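Probable branched-chain amino acid ABC transporter, amino acid binding protein (Thermus thermophilus, PDB 3LKB) probably serves as the substrate-binding component of a branched-chain amino acid ABC transporter and binds valine. Local coordinates at residues Asn60-Thr63 and Gln64-Phe67; Ala86-Gln89 and Leu90-Leu93; Thr188-Leu191 and Lys192-Gln196. The protein carries 2 engineered substitutions. All coordinates share one frame; numbering follows the deposited sequence.

Interaction 1 (Asn60-Thr63 and Gln64-Phe67)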
ATOM      1  N   ASN A  60       2.683  16.518  -1.599  1.00  8.65           N
ATOM      2  CA  ASN A  60       2.211  17.574  -2.493  1.00 10.13           C
ATOM      3  C   ASN A  60       3.194  17.973  -3.601  1.00 11.50           C
ATOM      4  O   ASN A  60       2.735  18.271  -4.708  1.00 12.84           O
ATOM      5  CB  ASN A  60       1.789  18.810  -1.697  1.00  8.94           C
ATOM      6  CG  ASN A  60       0.672  18.523  -0.713  1.00 10.19           C
ATOM      7  OD1 ASN A  60      -0.047  17.525  -0.800  1.00 12.08           O
ATOM      8  ND2 ASN A  60       0.530  19.398   0.240  1.00  9.99           N
ATOM      9  N   ALA A  61       4.516  17.942  -3.322  1.00 11.53           N
ATOM     10  CA  ALA A  61       5.564  18.169  -4.334  1.00 11.72           C
ATOM     11  C   ALA A  61       5.637  17.091  -5.410  1.00 12.96           C
ATOM     12  O   ALA A  61       5.843  17.396  -6.615  1.00 13.48           O
ATOM     13  CB  ALA A  61       6.943  18.362  -3.676  1.00 11.20           C
ATOM     14  N   ASN A  62       5.487  15.831  -5.008  1.00 12.75           N
ATOM     15  CA  ASN A  62       5.306  14.798  -6.011  1.00 13.55           C
ATOM     16  C   ASN A  62       4.047  15.100  -6.848  1.00 14.04           C
ATOM     17  O   ASN A  62       4.118  15.099  -8.074  1.00 14.30           O
ATOM     18  CB  ASN A  62       5.308  13.369  -5.412  1.00 13.05           C
ATOM     19  CG  ASN A  62       6.642  13.023  -4.762  1.00 13.85           C
ATOM     20  OD1 ASN A  62       7.638  13.583  -5.145  1.00 14.77           O
ATOM     21  ND2 ASN A  62       6.656  12.139  -3.748  1.00 13.86           N
ATOM     22  N   THR A  63       2.921  15.422  -6.209  1.00 14.38           N
ATOM     23  CA  THR A  63       1.678  15.655  -6.961  1.00 14.63           C
ATOM     24  C   THR A  63       1.804  16.797  -7.995  1.00 16.17           C
ATOM     25  O   THR A  63       1.292  16.697  -9.108  1.00 15.90           O
ATOM     26  CB  THR A  63       0.517  15.983  -6.021  1.00 14.90           C
ATOM     27  OG1 THR A  63       0.433  14.990  -4.993  1.00 11.65           O
ATOM     28  CG2 THR A  63      -0.826  16.109  -6.794  1.00 13.19           C
ATOM     29  N   GLN A  64       2.494  17.872  -7.618  1.00 17.47           N
ATOM     30  CA  GLN A  64       2.662  19.010  -8.500  1.00 19.06           C
ATOM     31  C   GLN A  64       3.512  18.607  -9.698  1.00 18.35           C
ATOM     32  O   GLN A  64       3.201  18.969 -10.856  1.00 17.74           O
ATOM     33  CB  GLN A  64       3.308  20.213  -7.755  1.00 20.59           C
ATOM     34  CG  GLN A  64       3.281  21.566  -8.545  1.00 23.85           C
ATOM     35  CD  GLN A  64       3.910  22.724  -7.780  1.00 30.71           C
ATOM     36  OE1 GLN A  64       3.600  22.928  -6.602  1.00 36.03           O
ATOM     37  NE2 GLN A  64       4.793  23.497  -8.446  1.00 31.63           N
ATOM     38  N   ARG A  65       4.574  17.852  -9.425  1.00 18.04           N
ATOM     39  CA  ARG A  65       5.491  17.469 -10.485  1.00 18.02           C
ATOM     40  C   ARG A  65       4.720  16.571 -11.422  1.00 16.51           C
ATOM     41  O   ARG A  65       4.776  16.754 -12.617  1.00 15.88           O
ATOM     42  CB  ARG A  65       6.751  16.815  -9.936  1.00 18.83           C
ATOM     43  CG  ARG A  65       7.811  16.382 -11.008  1.00 26.96           C
ATOM     44  CD  ARG A  65       7.939  14.823 -11.185  1.00 38.20           C
ATOM     45  NE  ARG A  65       8.320  14.168  -9.920  1.00 46.40           N
ATOM     46  CZ  ARG A  65       9.540  13.710  -9.633  1.00 50.26           C
ATOM     47  NH1 ARG A  65      10.511  13.812 -10.534  1.00 51.39           N
ATOM     48  NH2 ARG A  65       9.794  13.151  -8.440  1.00 53.07           N
ATOM     49  N   PHE A  66       3.950  15.635 -10.886  1.00 15.53           N
ATOM     50  CA  PHE A  66       3.210  14.710 -11.757  1.00 15.31           C
ATOM     51  C   PHE A  66       2.128  15.406 -12.588  1.00 14.85           C
ATOM     52  O   PHE A  66       1.884  15.044 -13.729  1.00 14.87           O
ATOM     53  CB  PHE A  66       2.582  13.597 -10.961  1.00 14.55           C
ATOM     54  CG  PHE A  66       3.573  12.665 -10.338  1.00 17.33           C
ATOM     55  CD1 PHE A  66       4.822  12.451 -10.932  1.00 18.91           C
ATOM     56  CD2 PHE A  66       3.244  11.961  -9.150  1.00 16.84           C
ATOM     57  CE1 PHE A  66       5.746  11.589 -10.340  1.00 21.35           C
ATOM     58  CE2 PHE A  66       4.130  11.083  -8.561  1.00 16.59           C
ATOM     59  CZ  PHE A  66       5.389  10.882  -9.136  1.00 21.39           C
ATOM     60  N   PHE A  67       1.518  16.434 -12.017  1.00 13.98           N
ATOM     61  CA  PHE A  67       0.523  17.204 -12.700  1.00 13.61           C
ATOM     62  C   PHE A  67       1.119  18.040 -13.814  1.00 13.81           C
ATOM     63  O   PHE A  67       0.538  18.123 -14.914  1.00 13.81           O
ATOM     64  CB  PHE A  67      -0.157  18.122 -11.701  1.00 14.03           C
ATOM     65  CG  PHE A  67      -1.222  18.985 -12.298  1.00 13.77           C
ATOM     66  CD1 PHE A  67      -2.312  18.422 -12.981  1.00 10.32           C
ATOM     67  CD2 PHE A  67      -1.145  20.347 -12.165  1.00 14.05           C
ATOM     68  CE1 PHE A  67      -3.298  19.212 -13.519  1.00 13.63           C
ATOM     69  CE2 PHE A  67      -2.150  21.171 -12.698  1.00 16.52           C
ATOM     70  CZ  PHE A  67      -3.229  20.617 -13.372  1.00 15.15           C
TER

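Interaction 2 (Ala86-Gln89 and Leu90-Leu93)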
ATOM      1  N   ALA A  86      -3.022  18.861  -1.482  1.00 11.74           N
ATOM      2  CA  ALA A  86      -2.525  18.995  -2.840  1.00 12.33           C
ATOM      3  C   ALA A  86      -3.477  19.808  -3.680  1.00 12.91           C
ATOM      4  O   ALA A  86      -3.039  20.761  -4.342  1.00 14.94           O
ATOM      5  CB  ALA A  86      -2.265  17.618  -3.487  1.00 11.69           C
ATOM      6  N   ASN A  87      -4.762  19.460  -3.640  1.00 12.25           N
ATOM      7  CA  ASN A  87      -5.779  20.212  -4.367  1.00 12.22           C
ATOM      8  C   ASN A  87      -5.833  21.664  -3.960  1.00 12.52           C
ATOM      9  O   ASN A  87      -5.900  22.527  -4.833  1.00 12.81           O
ATOM     10  CB  ASN A  87      -7.160  19.589  -4.203  1.00 11.96           C
ATOM     11  CG  ASN A  87      -7.360  18.381  -5.092  1.00 13.98           C
ATOM     12  OD1 ASN A  87      -7.055  17.240  -4.719  1.00 18.75           O
ATOM     13  ND2 ASN A  87      -7.910  18.612  -6.254  1.00 12.85           N
ATOM     14  N   LEU A  88      -5.819  21.958  -2.649  1.00 12.00           N
ATOM     15  CA  LEU A  88      -5.704  23.381  -2.198  1.00 11.68           C
ATOM     16  C   LEU A  88      -4.543  24.142  -2.865  1.00 11.78           C
ATOM     17  O   LEU A  88      -4.727  25.226  -3.383  1.00 13.41           O
ATOM     18  CB  LEU A  88      -5.592  23.475  -0.686  1.00 10.10           C
ATOM     19  CG  LEU A  88      -6.965  23.155  -0.059  1.00 12.16           C
ATOM     20  CD1 LEU A  88      -6.883  22.888   1.454  1.00 11.94           C
ATOM     21  CD2 LEU A  88      -7.894  24.344  -0.338  1.00 12.97           C
ATOM     22  N   GLN A  89      -3.380  23.520  -2.907  1.00 11.16           N
ATOM     23  CA  GLN A  89      -2.164  24.095  -3.406  1.00 11.88           C
ATOM     24  C   GLN A  89      -2.232  24.314  -4.923  1.00 12.06           C
ATOM     25  O   GLN A  89      -1.771  25.312  -5.412  1.00 12.76           O
ATOM     26  CB  GLN A  89      -1.034  23.098  -3.088  1.00 11.32           C
ATOM     27  CG  GLN A  89       0.162  23.751  -2.623  1.00 15.49           C
ATOM     28  CD  GLN A  89       1.291  22.812  -2.194  1.00 20.64           C
ATOM     29  OE1 GLN A  89       1.953  22.165  -3.029  1.00 18.64           O
ATOM     30  NE2 GLN A  89       1.560  22.801  -0.877  1.00 20.79           N
ATOM     31  N   LEU A  90      -2.768  23.347  -5.665  1.00 11.85           N
ATOM     32  CA  LEU A  90      -2.948  23.465  -7.123  1.00 12.10           C
ATOM     33  C   LEU A  90      -4.127  24.291  -7.632  1.00 12.16           C
ATOM     34  O   LEU A  90      -4.207  24.502  -8.850  1.00 12.43           O
ATOM     35  CB  LEU A  90      -3.112  22.067  -7.729  1.00 12.18           C
ATOM     36  CG  LEU A  90      -2.018  21.148  -7.219  1.00 11.47           C
ATOM     37  CD1 LEU A  90      -2.281  19.827  -7.791  1.00 11.94           C
ATOM     38  CD2 LEU A  90      -0.719  21.685  -7.735  1.00 12.94           C
ATOM     39  N   LYS A  91      -5.058  24.704  -6.761  1.00 11.59           N
ATOM     40  CA  LYS A  91      -6.234  25.489  -7.224  1.00 12.52           C
ATOM     41  C   LYS A  91      -5.851  26.669  -8.161  1.00 13.47           C
ATOM     42  O   LYS A  91      -6.384  26.770  -9.278  1.00 15.31           O
ATOM     43  CB  LYS A  91      -7.115  25.991  -6.060  1.00 11.70           C
ATOM     44  CG  LYS A  91      -8.103  24.979  -5.456  1.00 12.38           C
ATOM     45  CD  LYS A  91      -8.895  25.605  -4.282  1.00 10.48           C
ATOM     46  CE  LYS A  91     -10.202  26.306  -4.788  1.00  9.53           C
ATOM     47  NZ  LYS A  91     -10.980  26.982  -3.691  1.00  5.73           N
ATOM     48  N   PRO A  92      -4.904  27.544  -7.748  1.00 13.40           N
ATOM     49  CA  PRO A  92      -4.546  28.666  -8.675  1.00 13.55           C
ATOM     50  C   PRO A  92      -4.131  28.196 -10.081  1.00 13.67           C
ATOM     51  O   PRO A  92      -4.503  28.811 -11.081  1.00 13.62           O
ATOM     52  CB  PRO A  92      -3.338  29.339  -7.967  1.00 13.09           C
ATOM     53  CG  PRO A  92      -3.603  29.076  -6.504  1.00 12.26           C
ATOM     54  CD  PRO A  92      -4.187  27.649  -6.459  1.00 12.36           C
ATOM     55  N   LEU A  93      -3.352  27.120 -10.140  1.00 14.10           N
ATOM     56  CA  LEU A  93      -2.864  26.601 -11.401  1.00 14.88           C
ATOM     57  C   LEU A  93      -3.990  25.890 -12.184  1.00 14.96           C
ATOM     58  O   LEU A  93      -4.086  26.024 -13.416  1.00 15.21           O
ATOM     59  CB  LEU A  93      -1.701  25.672 -11.122  1.00 15.38           C
ATOM     60  CG  LEU A  93      -0.911  25.084 -12.280  1.00 18.40           C
ATOM     61  CD1 LEU A  93      -0.359  26.210 -13.172  1.00 18.85           C
ATOM     62  CD2 LEU A  93       0.225  24.266 -11.632  1.00 18.62           C
TER

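Interaction 3 (Thr188-Leu191 and Lys192-Gln196)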
ATOM      1  N   THR A 188      -5.094   4.805  24.653  1.00 18.47           N
ATOM      2  CA  THR A 188      -5.496   4.841  26.090  1.00 18.28           C
ATOM      3  C   THR A 188      -5.571   6.243  26.677  1.00 17.29           C
ATOM      4  O   THR A 188      -6.633   6.648  27.139  1.00 16.69           O
ATOM      5  CB  THR A 188      -4.605   3.943  26.981  1.00 18.66           C
ATOM      6  OG1 THR A 188      -4.746   2.588  26.559  1.00 19.34           O
ATOM      7  CG2 THR A 188      -5.077   3.984  28.425  1.00 19.94           C
ATOM      8  N   ALA A 189      -4.464   6.979  26.653  1.00 16.52           N
ATOM      9  CA  ALA A 189      -4.469   8.319  27.203  1.00 17.25           C
ATOM     10  C   ALA A 189      -5.571   9.215  26.594  1.00 18.02           C
ATOM     11  O   ALA A 189      -6.239   9.988  27.286  1.00 18.06           O
ATOM     12  CB  ALA A 189      -3.074   8.984  27.049  1.00 16.69           C
ATOM     13  N   LEU A 190      -5.752   9.127  25.289  1.00 18.25           N
ATOM     14  CA  LEU A 190      -6.655  10.034  24.640  1.00 18.56           C
ATOM     15  C   LEU A 190      -8.061   9.654  25.042  1.00 18.03           C
ATOM     16  O   LEU A 190      -8.856  10.491  25.407  1.00 17.90           O
ATOM     17  CB  LEU A 190      -6.478   9.967  23.129  1.00 19.04           C
ATOM     18  CG  LEU A 190      -7.620  10.501  22.302  1.00 18.79           C
ATOM     19  CD1 LEU A 190      -7.526  12.012  22.351  1.00 22.36           C
ATOM     20  CD2 LEU A 190      -7.444  10.003  20.913  1.00 20.78           C
ATOM     21  N   LEU A 191      -8.353   8.373  24.996  1.00 18.07           N
ATOM     22  CA  LEU A 191      -9.664   7.898  25.396  1.00 17.78           C
ATOM     23  C   LEU A 191      -9.990   8.193  26.884  1.00 18.60           C
ATOM     24  O   LEU A 191     -11.122   8.590  27.208  1.00 18.89           O
ATOM     25  CB  LEU A 191      -9.827   6.414  25.030  1.00 16.95           C
ATOM     26  CG  LEU A 191      -9.897   6.095  23.528  1.00 16.42           C
ATOM     27  CD1 LEU A 191      -9.594   4.649  23.252  1.00 12.79           C
ATOM     28  CD2 LEU A 191     -11.251   6.480  22.888  1.00 14.01           C
ATOM     29  N   LYS A 192      -9.011   8.010  27.770  1.00 19.41           N
ATOM     30  CA  LYS A 192      -9.159   8.358  29.215  1.00 20.98           C
ATOM     31  C   LYS A 192      -9.424   9.859  29.431  1.00 20.60           C
ATOM     32  O   LYS A 192     -10.225  10.215  30.256  1.00 20.94           O
ATOM     33  CB  LYS A 192      -7.918   7.943  30.017  1.00 21.65           C
ATOM     34  CG  LYS A 192      -7.998   6.693  30.863  1.00 23.51           C
ATOM     35  CD  LYS A 192      -8.721   5.535  30.226  1.00 28.92           C
ATOM     36  CE  LYS A 192      -8.045   4.192  30.640  1.00 32.45           C
ATOM     37  NZ  LYS A 192      -8.442   3.523  31.942  1.00 33.57           N
ATOM     38  N   ARG A 193      -8.769  10.715  28.656  1.00 20.88           N
ATOM     39  CA  ARG A 193      -9.052  12.149  28.607  1.00 21.81           C
ATOM     40  C   ARG A 193     -10.521  12.432  28.276  1.00 20.73           C
ATOM     41  O   ARG A 193     -11.175  13.208  28.983  1.00 20.50           O
ATOM     42  CB  ARG A 193      -8.151  12.841  27.571  1.00 22.79           C
ATOM     43  CG  ARG A 193      -7.115  13.841  28.101  1.00 29.90           C
ATOM     44  CD  ARG A 193      -7.821  15.104  28.671  1.00 40.43           C
ATOM     45  NE  ARG A 193      -8.446  14.851  29.993  1.00 45.91           N
ATOM     46  CZ  ARG A 193      -9.062  15.756  30.776  1.00 48.55           C
ATOM     47  NH1 ARG A 193      -9.186  17.044  30.411  1.00 48.34           N
ATOM     48  NH2 ARG A 193      -9.556  15.357  31.945  1.00 48.12           N
ATOM     49  N   PHE A 194     -11.031  11.791  27.220  1.00 19.17           N
ATOM     50  CA  PHE A 194     -12.449  11.924  26.788  1.00 18.57           C
ATOM     51  C   PHE A 194     -13.427  11.450  27.848  1.00 18.30           C
ATOM     52  O   PHE A 194     -14.413  12.101  28.126  1.00 17.15           O
ATOM     53  CB  PHE A 194     -12.697  11.126  25.501  1.00 17.66           C
ATOM     54  CG  PHE A 194     -12.093  11.751  24.265  1.00 18.02           C
ATOM     55  CD1 PHE A 194     -11.319  12.925  24.347  1.00 16.50           C
ATOM     56  CD2 PHE A 194     -12.254  11.140  23.031  1.00 17.85           C
ATOM     57  CE1 PHE A 194     -10.767  13.514  23.218  1.00 19.90           C
ATOM     58  CE2 PHE A 194     -11.707  11.704  21.864  1.00 19.87           C
ATOM     59  CZ  PHE A 194     -10.959  12.894  21.946  1.00 21.07           C
ATOM     60  N   GLU A 195     -13.129  10.302  28.442  1.00 19.58           N
ATOM     61  CA  GLU A 195     -13.956   9.759  29.476  1.00 21.01           C
ATOM     62  C   GLU A 195     -14.004  10.726  30.680  1.00 21.37           C
ATOM     63  O   GLU A 195     -15.066  10.916  31.223  1.00 20.83           O
ATOM     64  CB  GLU A 195     -13.469   8.370  29.885  1.00 21.67           C
ATOM     65  CG  GLU A 195     -13.733   8.083  31.365  1.00 26.54           C
ATOM     66  CD  GLU A 195     -14.012   6.635  31.652  1.00 34.03           C
ATOM     67  OE1 GLU A 195     -13.066   5.941  32.098  1.00 37.54           O
ATOM     68  OE2 GLU A 195     -15.167   6.188  31.428  1.00 36.23           O
ATOM     69  N   GLN A 196     -12.880  11.356  31.066  1.00 21.75           N
ATOM     70  CA  GLN A 196     -12.876  12.285  32.228  1.00 23.05           C
ATOM     71  C   GLN A 196     -13.751  13.504  31.976  1.00 22.24           C
ATOM     72  O   GLN A 196     -14.470  14.003  32.882  1.00 22.34           O
ATOM     73  CB  GLN A 196     -11.467  12.764  32.604  1.00 22.96           C
ATOM     74  CG  GLN A 196     -10.589  11.656  33.080  1.00 28.68           C
ATOM     75  CD  GLN A 196      -9.183  12.137  33.432  1.00 38.09           C
ATOM     76  OE1 GLN A 196      -8.423  12.598  32.558  1.00 38.91           O
ATOM     77  NE2 GLN A 196      -8.820  12.022  34.729  1.00 40.23           N
TER

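Interaction 1 (Asn60-Thr63 and Gln64-Phe67)
Asn-60 to Phe-67 form the first two turns of helix 60-72, and four i to i+4 backbone hydrogen bonds join the two halves: Gln-64 N to Asn-60 O, Arg-65 N to Ala-61 O, Phe-66 N to Asn-62 O and Phe-67 N to Thr-63 O. The third, 2.9 Å from Phe-66 N to Asn-62 O, is the straightest at the hydrogen, with an angle of 165°. The same carbonyl has a second neighbour. Asn-62 O lies over one face of the Phe-66 ring, 3.4 Å from CG. Phe-66 CG stands beside its own backbone N (chi1 -67°), which lays the ring back along the preceding turn. Asn-62 CB stands over CE2 of the Phe-66 ring, at 4.1 Å.

Asn-62 and Arg-65 run side by side and point the same way. Their amide and guanidinium planes are 30° apart. Asn-62 OD1 sits at the guanidinium edge, 4.0 Å from Arg-65 NH2, which is too long for a hydrogen bond. Thr-63 packs on Ser-13 of strand 6-14 and Ala-86 of helix 84-97. Phe-67 CB touches Thr-63 O at 3.3 Å, while its ring leads away to stack with Phe-79.

The main chain thus supplies the strong bonds of this contact. The side chains add mostly van der Waals packing, and a weak electrostatic attraction between Asn-62 OD1 and Arg-65 is plausible. Two polar ends are bonded outside the turn: Thr-63 OG1 to Asp-56 and to Asn-59 O, just before the helix, and Asn-62 ND2 to Gly-276 O of the second subunit.

Interaction 2 (Ala86-Gln89 and Leu90-Leu93)
Leu-90 packs back on Ala-86 one turn earlier in helix 84-97, the helix of the beta-alpha-beta unit made with strands 79-81 and 101-103. Its side chain can be followed outward from the backbone. Leu-90 CB lies 3.6 Å from Ala-86 O. CG comes closer to the same oxygen, at 3.1 Å, because it is turned beside the backbone N (chi1 -49°). Beyond this branch point CD1 still borders Ala-86 O, at 3.7 Å. CD2 comes no closer than 4.1 Å, to Gln-89 C. CB, CG and CD1 thus border Ala-86 O while it accepts the hydrogen bond from Leu-90 N, 2.9 Å long and 162° at the hydrogen.

Lys-91 makes a similar approach with its inner carbons. Its CG is 3.4 Å from Asn-87 O, and CD passes Leu-88 CD2 at 4.3 Å. The bend at chi3 (89°) then carries the amine away from this turn. NZ is gripped by three carbonyl oxygens, those of Glu-109, Asp-112 and Pro-114, which ties the lysine to the loop after strand 101-103.

The backbone is less regular here. Lys-91 N makes two weak bonds, to Asn-87 O and Leu-88 O. Pro-92 has no N-H to give, and its CD instead rests 3.5 Å from Gln-89 O. The helix is kinked where Pro-92 N and Leu-93 N lack a bond to the turn before.

The chemistry divides along the chain. One sound backbone bond, flanked by Leu-90, holds the turn before the proline. The bonds weaken at Lys-91 and are missing at the next two residues, while the lysine tip supplies polar contacts to the loop.

Interaction 3 (Thr188-Leu191 and Lys192-Gln196)
Leu-190 and Phe-194 are the apolar pair of this short helix. Leu-190 CD1 meets the far end of the ring, 3.6 Å from Phe-194 CZ. Leu-190 CG stands above one ring face, toward the rim, and the two side chains cross obliquely. Leu-190 O also lies over a face, 3.6 Å from Phe-194 CD1. With chi1 at -73°, Phe-194 CG points opposite the carbonyl carbon and the ring reaches Leu-190.

On another flank Thr-188 and Lys-192 run alongside each other, with Thr-188 CG2 at 3.7 Å from Lys-192 CE. Thr-188 OG1 turns to Asp-186 for its hydrogen bond. Further along, Arg-193 NH2 binds Gln-196 OE1 at 3.0 Å. The oxygen is near the guanidinium plane, but NH2 stands above the amide plane. A weak bond from Arg-193 NE joins the same oxygen.

Four i to i+4 backbone bonds position these groups, from Lys-192 N to Thr-188 O through Glu-195 N to Leu-191 O. The helix rests on the large mixed sheet: Phe-194 lies against strands 145-150 and 173-179, and Leu-190 touches the latter. Leu-191 packs on helix 208-220 at Ile-214 and Asp-217.

In the fold
Interactions 1 and 2 are direct neighbours, with centres about 10 Å apart. Helices 60-72 and 84-97 meet there: Thr-63 CG2 lies 3.9 Å from Ala-86 CB, and Asn-60 CB is 3.6 Å from Gln-89 OE1. Both contacts lie near the ligand. In interaction 1 the side chain of Asn-60 is about 8 Å from the bound valine. In interaction 2 the side chain of Asn-87 is about 7 Å from the bound valine. Of the pocket residues, Tyr-58 and Ala-83 lie just before the helices, and Thr-84 begins the second. Interaction 3 belongs to the other lobe of the periplasmic binding protein fold. Its nearest atoms are about 24 Å from interaction 1 and about 23 Å from interaction 2.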